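Local atomic coordinates of glutathione S-transferase (Acinetobacter baumannii, PDB entry 4MP4), a protein that probably catalyses the conjugation of glutathione to electrophilic substrates. Residues 119-124 and 174-179; 105-110 and 142-147; 169-174 and 190-195; 24-29 and 199-204; 10-15 and 37-42. All coordinates share one frame; numbering follows the deposited sequence.

Contact 1: residues 119-124 and 174-179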
# COMPACT_ATOMS: atom_id res chain seq x y z
N ARG A 119 4.80 -17.64 6.57
CA ARG A 119 5.14 -17.35 7.94
C ARG A 119 4.17 -16.31 8.48
O ARG A 119 4.54 -15.15 8.68
CB ARG A 119 6.58 -16.83 8.05
CG ARG A 119 7.67 -17.83 7.63
CD ARG A 119 7.81 -18.95 8.66
NE ARG A 119 8.92 -19.85 8.38
CZ ARG A 119 8.79 -21.04 7.80
NH1 ARG A 119 7.59 -21.48 7.41
NH2 ARG A 119 9.86 -21.80 7.59
N PRO A 120 2.91 -16.73 8.71
CA PRO A 120 1.89 -15.79 9.21
C PRO A 120 2.22 -15.38 10.64
O PRO A 120 3.06 -16.04 11.26
CB PRO A 120 0.59 -16.61 9.13
CG PRO A 120 1.03 -18.03 9.23
CD PRO A 120 2.38 -18.10 8.54
N THR A 121 1.60 -14.33 11.16
CA THR A 121 1.94 -13.86 12.51
C THR A 121 1.68 -14.88 13.63
O THR A 121 2.17 -14.73 14.74
CB THR A 121 1.23 -12.58 12.84
OG1 THR A 121 -0.18 -12.78 12.69
CG2 THR A 121 1.70 -11.45 11.93
N ASP A 122 0.92 -15.92 13.31
CA ASP A 122 0.75 -17.10 14.16
C ASP A 122 2.10 -17.64 14.65
O ASP A 122 2.23 -18.08 15.79
CB ASP A 122 0.01 -18.20 13.38
CG ASP A 122 -1.30 -17.71 12.78
OD1 ASP A 122 -1.27 -16.92 11.81
OD2 ASP A 122 -2.36 -18.12 13.29
N VAL A 123 3.12 -17.61 13.78
CA VAL A 123 4.44 -18.12 14.16
C VAL A 123 5.14 -17.25 15.22
O VAL A 123 5.90 -17.77 16.05
CB VAL A 123 5.35 -18.37 12.93
CG1 VAL A 123 4.57 -19.10 11.85
CG2 VAL A 123 5.94 -17.07 12.39
N ILE A 124 4.83 -15.95 15.22
CA ILE A 124 5.36 -15.03 16.23
C ILE A 124 4.63 -15.18 17.57
O ILE A 124 5.25 -15.13 18.63
CB ILE A 124 5.24 -13.54 15.77
CG1 ILE A 124 6.03 -13.31 14.48
CG2 ILE A 124 5.66 -12.57 16.88
CD1 ILE A 124 5.74 -11.98 13.83
N LEU A 174 10.75 -9.26 10.21
CA LEU A 174 11.89 -10.12 10.54
C LEU A 174 11.53 -11.18 11.59
O LEU A 174 12.04 -12.31 11.54
CB LEU A 174 13.08 -9.27 11.01
CG LEU A 174 13.82 -8.44 9.96
CD1 LEU A 174 14.72 -7.41 10.63
CD2 LEU A 174 14.65 -9.36 9.10
N GLN A 175 10.64 -10.83 12.50
CA GLN A 175 10.22 -11.71 13.58
C GLN A 175 9.48 -12.93 13.05
O GLN A 175 9.51 -13.99 13.68
CB GLN A 175 9.36 -10.95 14.60
CG GLN A 175 10.18 -10.17 15.66
CD GLN A 175 10.86 -11.08 16.69
OE1 GLN A 175 11.53 -12.05 16.34
NE2 GLN A 175 10.67 -10.77 17.96
N ARG A 176 8.84 -12.78 11.89
CA ARG A 176 8.16 -13.90 11.24
C ARG A 176 9.17 -15.01 10.98
O ARG A 176 8.85 -16.19 11.02
CB ARG A 176 7.52 -13.46 9.90
CG ARG A 176 6.54 -12.33 10.04
CD ARG A 176 6.05 -11.79 8.69
NE ARG A 176 4.78 -12.42 8.38
CZ ARG A 176 3.63 -11.78 8.28
NH1 ARG A 176 3.58 -10.47 8.40
NH2 ARG A 176 2.53 -12.47 8.03
N LEU A 177 10.41 -14.61 10.73
CA LEU A 177 11.47 -15.56 10.44
C LEU A 177 12.17 -16.00 11.71
O LEU A 177 12.40 -17.19 11.95
CB LEU A 177 12.46 -14.90 9.49
CG LEU A 177 12.00 -14.76 8.05
CD1 LEU A 177 12.94 -13.83 7.29
CD2 LEU A 177 11.95 -16.14 7.40
N ILE A 178 12.52 -15.02 12.54
CA ILE A 178 13.27 -15.28 13.76
C ILE A 178 12.51 -16.22 14.70
O ILE A 178 13.04 -17.24 15.15
CB ILE A 178 13.61 -13.96 14.47
CG1 ILE A 178 14.55 -13.13 13.58
CG2 ILE A 178 14.23 -14.24 15.82
CD1 ILE A 178 14.58 -11.66 13.90
N GLN A 179 11.26 -15.88 14.97
CA GLN A 179 10.48 -16.62 15.95
C GLN A 179 10.12 -18.01 15.47
O GLN A 179 9.77 -18.87 16.28
CB GLN A 179 9.22 -15.83 16.32
CG GLN A 179 9.54 -14.51 16.96
CD GLN A 179 10.39 -14.73 18.20
OE1 GLN A 179 10.17 -15.68 18.92
NE2 GLN A 179 11.39 -13.87 18.42
O HOH W 1 6.83 -19.29 17.95
O HOH W 2 7.43 -16.58 19.52
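Arg176 reaches from its helix to the carbonyl oxygen of Arg119 in the facing turn. Its NE makes a 2.8 Å hydrogen bond to Arg119 O with an N-H...O angle of 156°, and this oxygen sits near the guanidinium plane. A weak second bond runs from Arg176 NH2 to the same atom, and NH2 has a further weak bond to Arg116 O. The bend at chi3 (97°) turns NE toward the oxygen after CG and CD have run straight. Above one guanidinium face stands the methyl of Thr121, its CG2 4.1 Å from Arg176 NH1 and offset toward the rim, while Pro120 CA comes in obliquely. Farther along, Ile124 lies across Gln175 at about a right angle, with Ile124 CD1 3.8 Å from Gln175 CB. Val123 CG2 is 3.3 Å from Arg176 O. A water bridges Ile124 O, at 2.8 Å, and Gln179 OE1, at 2.9 Å. In the helical C-terminal domain the contact joins the turn after helix 113-118 to the end of helix 165-178. Arg119 also pairs with Asp182, Trp196 of helix 186-196 packs on Ile124 and Gln175, and Leu177 turns to helix 135-151.

Contact 2: residues 105-110 and 142-147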
# COMPACT_ATOMS: atom_id res chain seq x y z
N GLN A 105 7.73 0.85 3.79
CA GLN A 105 6.37 0.53 4.25
C GLN A 105 5.46 -0.05 3.14
O GLN A 105 4.72 -1.01 3.39
CB GLN A 105 5.73 1.78 4.84
CG GLN A 105 4.39 1.54 5.50
CD GLN A 105 3.82 2.79 6.12
OE1 GLN A 105 3.39 3.71 5.43
NE2 GLN A 105 3.83 2.85 7.45
N ALA A 106 5.49 0.53 1.95
CA ALA A 106 4.61 0.05 0.90
C ALA A 106 5.07 -1.34 0.46
O ALA A 106 4.27 -2.26 0.24
CB ALA A 106 4.58 1.02 -0.27
N TRP A 107 6.38 -1.48 0.41
CA TRP A 107 7.03 -2.70 -0.01
C TRP A 107 6.76 -3.87 0.95
O TRP A 107 6.41 -4.97 0.52
CB TRP A 107 8.52 -2.42 -0.16
CG TRP A 107 9.31 -3.62 -0.41
CD1 TRP A 107 9.30 -4.41 -1.53
CD2 TRP A 107 10.27 -4.21 0.48
NE1 TRP A 107 10.20 -5.45 -1.39
CE2 TRP A 107 10.79 -5.34 -0.17
CE3 TRP A 107 10.71 -3.88 1.75
CZ2 TRP A 107 11.76 -6.14 0.43
CZ3 TRP A 107 11.66 -4.68 2.35
CH2 TRP A 107 12.17 -5.80 1.68
N LEU A 108 6.92 -3.62 2.25
CA LEU A 108 6.55 -4.59 3.28
C LEU A 108 5.09 -5.01 3.19
O LEU A 108 4.76 -6.17 3.41
CB LEU A 108 6.81 -4.04 4.69
CG LEU A 108 8.25 -3.75 5.07
CD1 LEU A 108 8.32 -2.97 6.39
CD2 LEU A 108 9.05 -5.06 5.13
N ARG A 109 4.20 -4.06 2.89
CA ARG A 109 2.76 -4.35 2.81
C ARG A 109 2.39 -5.24 1.63
O ARG A 109 1.57 -6.14 1.78
CB ARG A 109 1.94 -3.06 2.73
CG ARG A 109 0.45 -3.26 2.40
CD ARG A 109 -0.32 -3.75 3.60
NE ARG A 109 -1.69 -4.17 3.30
CZ ARG A 109 -2.04 -5.42 2.97
NH1 ARG A 109 -1.12 -6.38 2.84
NH2 ARG A 109 -3.32 -5.70 2.74
N SER A 110 3.02 -5.01 0.48
CA SER A 110 2.57 -5.59 -0.78
C SER A 110 3.49 -6.62 -1.43
O SER A 110 3.03 -7.50 -2.15
CB SER A 110 2.30 -4.49 -1.80
OG SER A 110 1.13 -3.78 -1.42
N GLU A 142 15.45 -13.58 1.51
CA GLU A 142 16.75 -13.03 1.09
C GLU A 142 16.64 -11.58 0.63
O GLU A 142 17.53 -10.76 0.90
CB GLU A 142 17.37 -13.89 -0.02
CG GLU A 142 18.10 -15.11 0.50
CD GLU A 142 19.29 -14.73 1.38
OE1 GLU A 142 19.84 -13.61 1.23
OE2 GLU A 142 19.66 -15.56 2.24
N LYS A 143 15.56 -11.29 -0.08
CA LYS A 143 15.29 -9.94 -0.54
C LYS A 143 15.08 -9.01 0.65
O LYS A 143 15.55 -7.88 0.65
CB LYS A 143 14.09 -9.95 -1.47
CG LYS A 143 13.97 -8.72 -2.31
CD LYS A 143 12.87 -8.93 -3.33
CE LYS A 143 12.33 -7.61 -3.85
NZ LYS A 143 10.90 -7.76 -4.24
N LEU A 144 14.38 -9.51 1.67
CA LEU A 144 14.20 -8.80 2.92
C LEU A 144 15.54 -8.55 3.61
O LEU A 144 15.80 -7.44 4.07
CB LEU A 144 13.27 -9.60 3.86
CG LEU A 144 13.09 -9.07 5.29
CD1 LEU A 144 12.40 -7.69 5.27
CD2 LEU A 144 12.32 -10.03 6.19
N PHE A 145 16.37 -9.58 3.69
CA PHE A 145 17.68 -9.44 4.33
C PHE A 145 18.54 -8.44 3.56
O PHE A 145 19.25 -7.63 4.16
CB PHE A 145 18.43 -10.77 4.38
CG PHE A 145 17.75 -11.84 5.20
CD1 PHE A 145 16.91 -11.51 6.25
CD2 PHE A 145 17.97 -13.19 4.90
CE1 PHE A 145 16.29 -12.51 6.99
CE2 PHE A 145 17.36 -14.19 5.64
CZ PHE A 145 16.52 -13.85 6.69
N PHE A 146 18.49 -8.52 2.23
CA PHE A 146 19.28 -7.62 1.40
C PHE A 146 18.93 -6.17 1.70
O PHE A 146 19.80 -5.37 2.05
CB PHE A 146 19.07 -7.93 -0.09
CG PHE A 146 19.76 -6.95 -1.01
CD1 PHE A 146 21.08 -7.15 -1.39
CD2 PHE A 146 19.08 -5.84 -1.49
CE1 PHE A 146 21.71 -6.25 -2.23
CE2 PHE A 146 19.70 -4.93 -2.34
CZ PHE A 146 21.02 -5.13 -2.71
N VAL A 147 17.65 -5.85 1.60
CA VAL A 147 17.14 -4.50 1.84
C VAL A 147 17.40 -3.98 3.26
O VAL A 147 17.83 -2.84 3.44
CB VAL A 147 15.63 -4.41 1.51
CG1 VAL A 147 15.08 -3.01 1.83
CG2 VAL A 147 15.39 -4.77 0.04
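Trp107 and Lys143 both start with CG anti to the backbone N (chi1 172° and -163°), which sets each CG beside the carbonyl carbon; the indole then extends toward helix 135-151. They belong to the all-helical C-terminal domain of the glutathione transferase fold, where helices 95-110 and 135-151 run nearly antiparallel, at 168°. The local axes come no nearer than 12.5 Å, too far for backbones to meet, and the indole is the main bridge. It meets Val147 tip to tip, Trp107 CH2 3.7 Å from Val147 CB, and both methyls of Val147 come obliquely from one side of the ring: CG1 is 3.8 Å from Trp107 CZ3 and CG2 3.9 Å from Trp107 CZ2. Leu144 CD1 closes in at 4.1 Å from Trp107 CH2 and approaches Leu108 CD2 at 4.3 Å. Helix 165-178 covers Leu144 through Leu170 and Met173, and Glu73 of the second subunit packs on Trp107. On the pyrrole side Lys143, extended toward helix 95-110, brings its ammonium to the ring edge. Asp111 OD2 takes a hydrogen bond from Trp107 NE1 and a salt bridge from Lys143 NZ, placing Lys143 NZ 3.7 Å from Trp107 NE1, in the plane of the indole.

Contact 3: residues 169-174 and 190-195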
# COMPACT_ATOMS: atom_id res chain seq x y z
N GLU A 169 7.56 -1.97 11.81
CA GLU A 169 7.02 -2.78 10.72
C GLU A 169 8.07 -3.78 10.21
O GLU A 169 7.74 -4.92 9.89
CB GLU A 169 6.52 -1.90 9.57
CG GLU A 169 5.39 -0.94 9.92
CD GLU A 169 5.18 0.15 8.86
OE1 GLU A 169 6.06 0.31 7.99
OE2 GLU A 169 4.15 0.85 8.89
N LEU A 170 9.32 -3.33 10.12
CA LEU A 170 10.41 -4.17 9.65
C LEU A 170 10.71 -5.26 10.67
O LEU A 170 10.86 -6.43 10.32
CB LEU A 170 11.67 -3.34 9.37
CG LEU A 170 12.91 -4.11 8.88
CD1 LEU A 170 12.67 -4.75 7.51
CD2 LEU A 170 14.12 -3.20 8.82
N ALA A 171 10.80 -4.87 11.94
CA ALA A 171 11.03 -5.84 13.01
C ALA A 171 9.98 -6.96 12.99
O ALA A 171 10.34 -8.13 13.10
CB ALA A 171 11.06 -5.17 14.38
N LEU A 172 8.71 -6.60 12.85
CA LEU A 172 7.66 -7.62 12.85
C LEU A 172 7.90 -8.58 11.68
O LEU A 172 7.80 -9.79 11.83
CB LEU A 172 6.25 -7.02 12.82
CG LEU A 172 5.14 -8.08 12.77
CD1 LEU A 172 3.90 -7.60 13.53
CD2 LEU A 172 4.79 -8.54 11.30
N MET A 173 8.24 -8.02 10.52
CA MET A 173 8.54 -8.82 9.34
C MET A 173 9.68 -9.77 9.61
O MET A 173 9.58 -10.95 9.29
CB MET A 173 8.89 -7.92 8.15
CG MET A 173 8.93 -8.66 6.83
SD MET A 173 7.37 -9.45 6.32
CE MET A 173 6.47 -8.11 5.55
N LEU A 174 10.75 -9.26 10.21
CA LEU A 174 11.89 -10.12 10.54
C LEU A 174 11.53 -11.18 11.59
O LEU A 174 12.04 -12.31 11.54
CB LEU A 174 13.08 -9.27 11.01
CG LEU A 174 13.82 -8.44 9.96
CD1 LEU A 174 14.72 -7.41 10.63
CD2 LEU A 174 14.65 -9.36 9.10
N ASN A 190 19.64 -8.78 16.42
CA ASN A 190 19.89 -7.68 17.35
C ASN A 190 18.99 -6.48 17.08
O ASN A 190 18.38 -5.94 18.00
CB ASN A 190 21.37 -7.26 17.32
CG ASN A 190 22.27 -8.29 17.98
OD1 ASN A 190 21.85 -9.05 18.86
ND2 ASN A 190 23.54 -8.32 17.56
N TYR A 191 18.89 -6.07 15.81
CA TYR A 191 18.00 -4.98 15.40
C TYR A 191 16.55 -5.29 15.76
O TYR A 191 15.87 -4.48 16.39
CB TYR A 191 18.07 -4.74 13.89
CG TYR A 191 17.00 -3.77 13.41
CD1 TYR A 191 17.11 -2.40 13.67
CD2 TYR A 191 15.90 -4.21 12.69
CE1 TYR A 191 16.15 -1.51 13.24
CE2 TYR A 191 14.93 -3.33 12.24
CZ TYR A 191 15.05 -1.98 12.53
OH TYR A 191 14.09 -1.08 12.11
N ALA A 192 16.09 -6.46 15.35
CA ALA A 192 14.70 -6.84 15.58
C ALA A 192 14.38 -6.95 17.08
O ALA A 192 13.36 -6.44 17.52
CB ALA A 192 14.39 -8.13 14.87
N LEU A 193 15.26 -7.58 17.85
CA LEU A 193 15.01 -7.78 19.28
C LEU A 193 14.90 -6.45 20.00
O LEU A 193 14.03 -6.24 20.82
CB LEU A 193 16.11 -8.63 19.94
CG LEU A 193 16.20 -8.47 21.47
CD1 LEU A 193 14.99 -9.07 22.22
CD2 LEU A 193 17.53 -9.00 22.05
N GLN A 194 15.82 -5.55 19.67
CA GLN A 194 15.79 -4.23 20.25
C GLN A 194 14.51 -3.50 19.87
O GLN A 194 13.87 -2.86 20.70
CB GLN A 194 17.02 -3.43 19.82
CG GLN A 194 16.88 -1.97 20.12
CD GLN A 194 18.15 -1.18 19.86
OE1 GLN A 194 18.15 0.05 20.00
NE2 GLN A 194 19.22 -1.87 19.49
N GLN A 195 14.11 -3.61 18.60
CA GLN A 195 12.87 -2.98 18.19
C GLN A 195 11.67 -3.52 18.97
O GLN A 195 10.74 -2.78 19.29
CB GLN A 195 12.66 -3.10 16.68
CG GLN A 195 13.70 -2.30 15.87
CD GLN A 195 13.84 -0.85 16.35
OE1 GLN A 195 12.87 -0.23 16.75
NE2 GLN A 195 15.06 -0.32 16.31
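The ring of Tyr191 is met at its edge by Leu174, whose CD1 lies near the ring plane and 4.0 Å from Tyr191 CD2. Leu170 comes in obliquely, its CD2 3.5 Å from Tyr191 CE2; the Leu170 and Tyr191 side chains cross at about a right angle. One face of the ring is covered within its own helix by Gln195 CG, 3.6 Å above the plane and offset toward the rim. Beside the ring, small residues let the backbones close up: CA atoms of Ala171 and Ala192 are 4.6 Å apart, and the local axes approach to 8.8 Å at a crossing angle of -117°. Ala171 CB then reaches Gln195 CB at 3.5 Å, and Leu174 CB rests 4.2 Å from Ala192 CB. The side chains that meet do so through carbon atoms, while the phenol OH finds its hydrogen bond in Asp167 OD1. Asp167 lies in the first turn of helix 165-178, a position that in glutathione transferases commonly completes the N-capping box of this core helix of the C-terminal domain.

Contact 4: residues 24-29 and 199-204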
# COMPACT_ATOMS: atom_id res chain seq x y z
N VAL A 24 -0.87 0.37 13.73
CA VAL A 24 -1.65 1.55 14.13
C VAL A 24 -1.68 1.76 15.65
O VAL A 24 -1.57 2.90 16.12
CB VAL A 24 -3.08 1.48 13.58
CG1 VAL A 24 -3.90 2.67 14.06
CG2 VAL A 24 -3.05 1.42 12.05
N PHE A 25 -1.82 0.68 16.40
CA PHE A 25 -1.75 0.73 17.86
C PHE A 25 -0.43 1.36 18.29
O PHE A 25 -0.41 2.23 19.18
CB PHE A 25 -1.85 -0.69 18.43
CG PHE A 25 -1.60 -0.78 19.92
CD1 PHE A 25 -0.32 -0.96 20.43
CD2 PHE A 25 -2.67 -0.77 20.81
CE1 PHE A 25 -0.10 -1.06 21.80
CE2 PHE A 25 -2.45 -0.88 22.18
CZ PHE A 25 -1.16 -1.04 22.67
N VAL A 26 0.66 0.92 17.64
CA VAL A 26 1.99 1.45 17.96
C VAL A 26 2.04 2.95 17.64
O VAL A 26 2.50 3.75 18.46
CB VAL A 26 3.14 0.68 17.25
CG1 VAL A 26 4.47 1.42 17.41
CG2 VAL A 26 3.24 -0.76 17.77
N GLY A 27 1.53 3.31 16.47
CA GLY A 27 1.47 4.71 16.06
C GLY A 27 0.72 5.61 17.03
O GLY A 27 1.18 6.69 17.35
N LEU A 28 -0.45 5.16 17.48
CA LEU A 28 -1.23 5.93 18.45
C LEU A 28 -0.46 6.14 19.75
O LEU A 28 -0.37 7.25 20.24
CB LEU A 28 -2.57 5.25 18.71
CG LEU A 28 -3.57 5.23 17.54
CD1 LEU A 28 -4.60 4.10 17.69
CD2 LEU A 28 -4.27 6.58 17.44
N HIS A 29 0.10 5.06 20.31
CA HIS A 29 0.86 5.16 21.55
C HIS A 29 2.10 6.05 21.46
O HIS A 29 2.37 6.82 22.37
CB HIS A 29 1.22 3.77 22.08
CG HIS A 29 0.13 3.14 22.89
ND1 HIS A 29 -0.11 3.49 24.19
CD2 HIS A 29 -0.79 2.21 22.56
CE1 HIS A 29 -1.14 2.79 24.65
NE2 HIS A 29 -1.57 2.00 23.67
N PRO A 199 8.79 0.22 24.15
CA PRO A 199 7.64 0.21 25.06
C PRO A 199 6.27 0.12 24.38
O PRO A 199 5.41 -0.62 24.87
CB PRO A 199 7.78 1.54 25.83
CG PRO A 199 9.24 1.77 25.85
CD PRO A 199 9.76 1.27 24.53
N SER A 200 6.07 0.85 23.29
CA SER A 200 4.80 0.81 22.57
C SER A 200 4.52 -0.60 22.07
O SER A 200 3.37 -1.05 22.05
CB SER A 200 4.84 1.77 21.38
OG SER A 200 5.94 1.44 20.54
N VAL A 201 5.58 -1.29 21.67
CA VAL A 201 5.46 -2.64 21.16
C VAL A 201 5.19 -3.56 22.34
O VAL A 201 4.29 -4.39 22.33
CB VAL A 201 6.75 -3.06 20.38
CG1 VAL A 201 6.71 -4.55 20.01
CG2 VAL A 201 6.91 -2.20 19.13
N GLN A 202 5.97 -3.38 23.39
CA GLN A 202 5.80 -4.13 24.62
C GLN A 202 4.35 -4.00 25.11
O GLN A 202 3.77 -4.96 25.61
CB GLN A 202 6.81 -3.61 25.63
CG GLN A 202 7.49 -4.63 26.54
CD GLN A 202 8.06 -5.85 25.84
OE1 GLN A 202 7.88 -6.96 26.32
NE2 GLN A 202 8.75 -5.65 24.72
N LYS A 203 3.74 -2.83 24.93
CA LYS A 203 2.35 -2.62 25.37
C LYS A 203 1.34 -3.42 24.55
O LYS A 203 0.35 -3.91 25.10
CB LYS A 203 1.99 -1.12 25.42
CG LYS A 203 2.43 -0.43 26.70
CD LYS A 203 2.45 1.11 26.62
CE LYS A 203 1.07 1.74 26.84
NZ LYS A 203 0.45 1.42 28.17
N TRP A 204 1.60 -3.55 23.25
CA TRP A 204 0.85 -4.47 22.39
C TRP A 204 0.92 -5.92 22.91
O TRP A 204 -0.12 -6.57 23.10
CB TRP A 204 1.37 -4.42 20.94
CG TRP A 204 0.59 -5.28 19.95
CD1 TRP A 204 1.02 -6.43 19.33
CD2 TRP A 204 -0.74 -5.05 19.45
NE1 TRP A 204 0.06 -6.91 18.48
CE2 TRP A 204 -1.04 -6.08 18.53
CE3 TRP A 204 -1.70 -4.05 19.68
CZ2 TRP A 204 -2.26 -6.17 17.85
CZ3 TRP A 204 -2.92 -4.14 19.01
CH2 TRP A 204 -3.19 -5.19 18.10
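Phe25 presses its ring against Trp204, and it can be followed outward from its backbone. Its CB already touches the indole, 3.7 Å from Trp204 CZ3. Phe25 CG is closer still, 3.3 Å from Trp204 CE3, which stands over one ring face; the ring planes are inclined at 58° with centroids 4.9 Å apart, an oblique pair. His29 CD2 lies over the opposite face, so the phenyl is clamped between an imidazole and an indole. Farther out, Phe25 CE1 meets the backbone of the other helix, 3.3 Å from Trp204 N, with Ser200 O at the ring edge near its plane. At the tip, Phe25 CZ is 3.8 Å from Trp204 N. On one flank Lys203 bends at chi3 (82°), which puts its CE 3.3 Å from His29 CE1, obliquely to the imidazole; the two side chains cross at about a right angle. On another, Val26 CG1 approaches Ser200 OG at 3.5 Å, and that hydroxyl is hydrogen-bonded to Glu30. Phe22 adds an edge-to-face contact to Trp204. Helix 19-30 of the thioredoxin-like N-terminal domain is thereby packed on helix 199-215, at 129°, as part of the interdomain interface characteristic of the glutathione transferase fold.

Contact 5: residues 10-15 and 37-42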
# COMPACT_ATOMS: atom_id res chain seq x y z
N LEU A 10 -9.93 2.05 18.05
CA LEU A 10 -9.21 1.13 17.16
C LEU A 10 -9.83 -0.26 17.15
O LEU A 10 -10.00 -0.86 18.21
CB LEU A 10 -7.72 1.03 17.57
CG LEU A 10 -6.86 -0.00 16.82
CD1 LEU A 10 -6.78 0.29 15.31
CD2 LEU A 10 -5.49 -0.08 17.41
N TYR A 11 -10.17 -0.77 15.98
CA TYR A 11 -10.73 -2.12 15.88
C TYR A 11 -9.68 -3.12 15.39
O TYR A 11 -9.10 -2.95 14.32
CB TYR A 11 -11.99 -2.17 15.01
CG TYR A 11 -13.12 -1.30 15.53
CD1 TYR A 11 -13.01 0.08 15.52
CD2 TYR A 11 -14.28 -1.87 16.05
CE1 TYR A 11 -14.01 0.88 16.01
CE2 TYR A 11 -15.30 -1.08 16.54
CZ TYR A 11 -15.16 0.30 16.52
OH TYR A 11 -16.16 1.13 17.00
N THR A 12 -9.44 -4.15 16.19
CA THR A 12 -8.50 -5.20 15.81
C THR A 12 -9.22 -6.54 15.62
O THR A 12 -10.38 -6.68 15.98
CB THR A 12 -7.41 -5.38 16.89
OG1 THR A 12 -6.45 -6.34 16.43
CG2 THR A 12 -8.03 -5.88 18.18
N ASP A 13 -8.52 -7.53 15.06
CA ASP A 13 -9.06 -8.88 15.04
C ASP A 13 -9.03 -9.42 16.47
O ASP A 13 -8.17 -9.04 17.26
CB ASP A 13 -8.25 -9.79 14.12
CG ASP A 13 -6.79 -9.90 14.53
OD1 ASP A 13 -6.10 -8.86 14.64
OD2 ASP A 13 -6.32 -11.03 14.74
N SER A 14 -9.96 -10.30 16.81
CA SER A 14 -10.12 -10.75 18.19
C SER A 14 -8.90 -11.51 18.73
O SER A 14 -8.69 -11.60 19.94
CB SER A 14 -11.36 -11.64 18.32
OG SER A 14 -11.14 -12.89 17.69
N GLN A 15 -8.08 -12.07 17.84
CA GLN A 15 -6.91 -12.79 18.31
C GLN A 15 -5.65 -11.95 18.28
O GLN A 15 -4.58 -12.45 18.58
CB GLN A 15 -6.71 -14.06 17.49
CG GLN A 15 -7.45 -15.29 17.99
CD GLN A 15 -7.36 -16.41 16.99
OE1 GLN A 15 -6.64 -17.40 17.19
NE2 GLN A 15 -8.07 -16.26 15.87
N ILE A 37 -9.83 0.60 22.44
CA ILE A 37 -9.64 -0.54 21.57
C ILE A 37 -10.84 -1.49 21.63
O ILE A 37 -11.45 -1.68 22.67
CB ILE A 37 -8.34 -1.30 21.96
CG1 ILE A 37 -7.93 -2.30 20.87
CG2 ILE A 37 -8.50 -2.02 23.28
CD1 ILE A 37 -6.49 -2.13 20.44
N ALA A 38 -11.18 -2.10 20.49
CA ALA A 38 -12.21 -3.13 20.47
C ALA A 38 -11.85 -4.23 19.47
O ALA A 38 -10.98 -4.05 18.62
CB ALA A 38 -13.57 -2.52 20.13
N ALA A 39 -12.53 -5.37 19.57
CA ALA A 39 -12.21 -6.52 18.72
C ALA A 39 -13.39 -7.02 17.89
O ALA A 39 -14.53 -7.01 18.34
CB ALA A 39 -11.64 -7.66 19.56
N ILE A 40 -13.07 -7.48 16.68
CA ILE A 40 -14.00 -8.14 15.77
C ILE A 40 -13.51 -9.54 15.34
O ILE A 40 -12.32 -9.72 15.05
CB ILE A 40 -14.18 -7.31 14.52
CG1 ILE A 40 -14.64 -5.91 14.91
CG2 ILE A 40 -15.17 -7.98 13.60
CD1 ILE A 40 -14.37 -4.89 13.84
N ASP A 41 -14.41 -10.52 15.31
CA ASP A 41 -14.08 -11.85 14.82
C ASP A 41 -14.28 -11.93 13.32
O ASP A 41 -14.96 -11.09 12.73
CB ASP A 41 -14.93 -12.93 15.48
CG ASP A 41 -14.49 -13.24 16.87
OD1 ASP A 41 -14.30 -12.29 17.66
OD2 ASP A 41 -14.31 -14.44 17.18
N LEU A 42 -13.71 -12.97 12.72
CA LEU A 42 -13.68 -13.09 11.27
C LEU A 42 -14.66 -14.14 10.75
O LEU A 42 -15.77 -13.81 10.29
CB LEU A 42 -12.25 -13.39 10.80
CG LEU A 42 -11.15 -12.64 11.58
CD1 LEU A 42 -9.77 -13.14 11.21
CD2 LEU A 42 -11.24 -11.12 11.41
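Leu10 and Ile37 open a parallel strand pair in the thioredoxin-like domain, the two strands of a beta-alpha-beta unit whose crossover is helix 19-30. The tight part is the run from Leu10 to Thr12. Ala38 N donates to Leu10 O, Thr12 N to Ala38 O and Ile40 N to Thr12 O, each at 2.9 Å and nearly along the C=O axis. Leu10 and Ile37 lie side by side, pointing the same way, with Leu10 CD2 3.8 Å from Ile37 CD1. With Thr12 and Ala39 they form the inward face of the sheet, covered by Phe25 of helix 19-30 and by Trp204, Leu207 and Tyr215 of helix 199-215. Beyond Asp13 the pairing weakens: the side chains of Asp13 and Ile40 diverge, and the bond from Ser14 N to Ile40 O is weak, with an N-H...O angle of 130°. Here strand 36-40, outermost in the sheet, gives way to solvent-exposed Asp41 and Leu42, both poorly ordered, just ahead of a region absent from the model. Asp13 instead turns to the loop just before helix 19-30, where its carboxylate accepts from the N-H groups of Leu17 and Ser18. On the face of Tyr11 and Ala38, the end of Ile40 comes over: chi1 (-56°) sets CG1 beside the backbone N, and Ile40 CD1 lies 3.7 Å from Tyr11 CD2.

Contacts 2 to 4 are buried helix-helix contacts and contact 1 a buried turn-helix contact, whereas contact 5 is a backbone-bonded strand pair with an open, disordered end. Contacts 1 and 3 share helix 165-178, differing in chemistry: an arginine on a carbonyl with water nearby in one, apolar side chains in the other. Contact 2 adjoins both through Leu144, which meets Leu174 and Leu177 of contact 1 and Leu170 of contact 3; the second subunit touches it. Contact 4 bridges the domains and touches contact 5 through Phe25 on Leu10 and Trp204 on Thr12. Contacts 2 and 5, centres about 26 Å apart, flank the chain's centre from opposite sides.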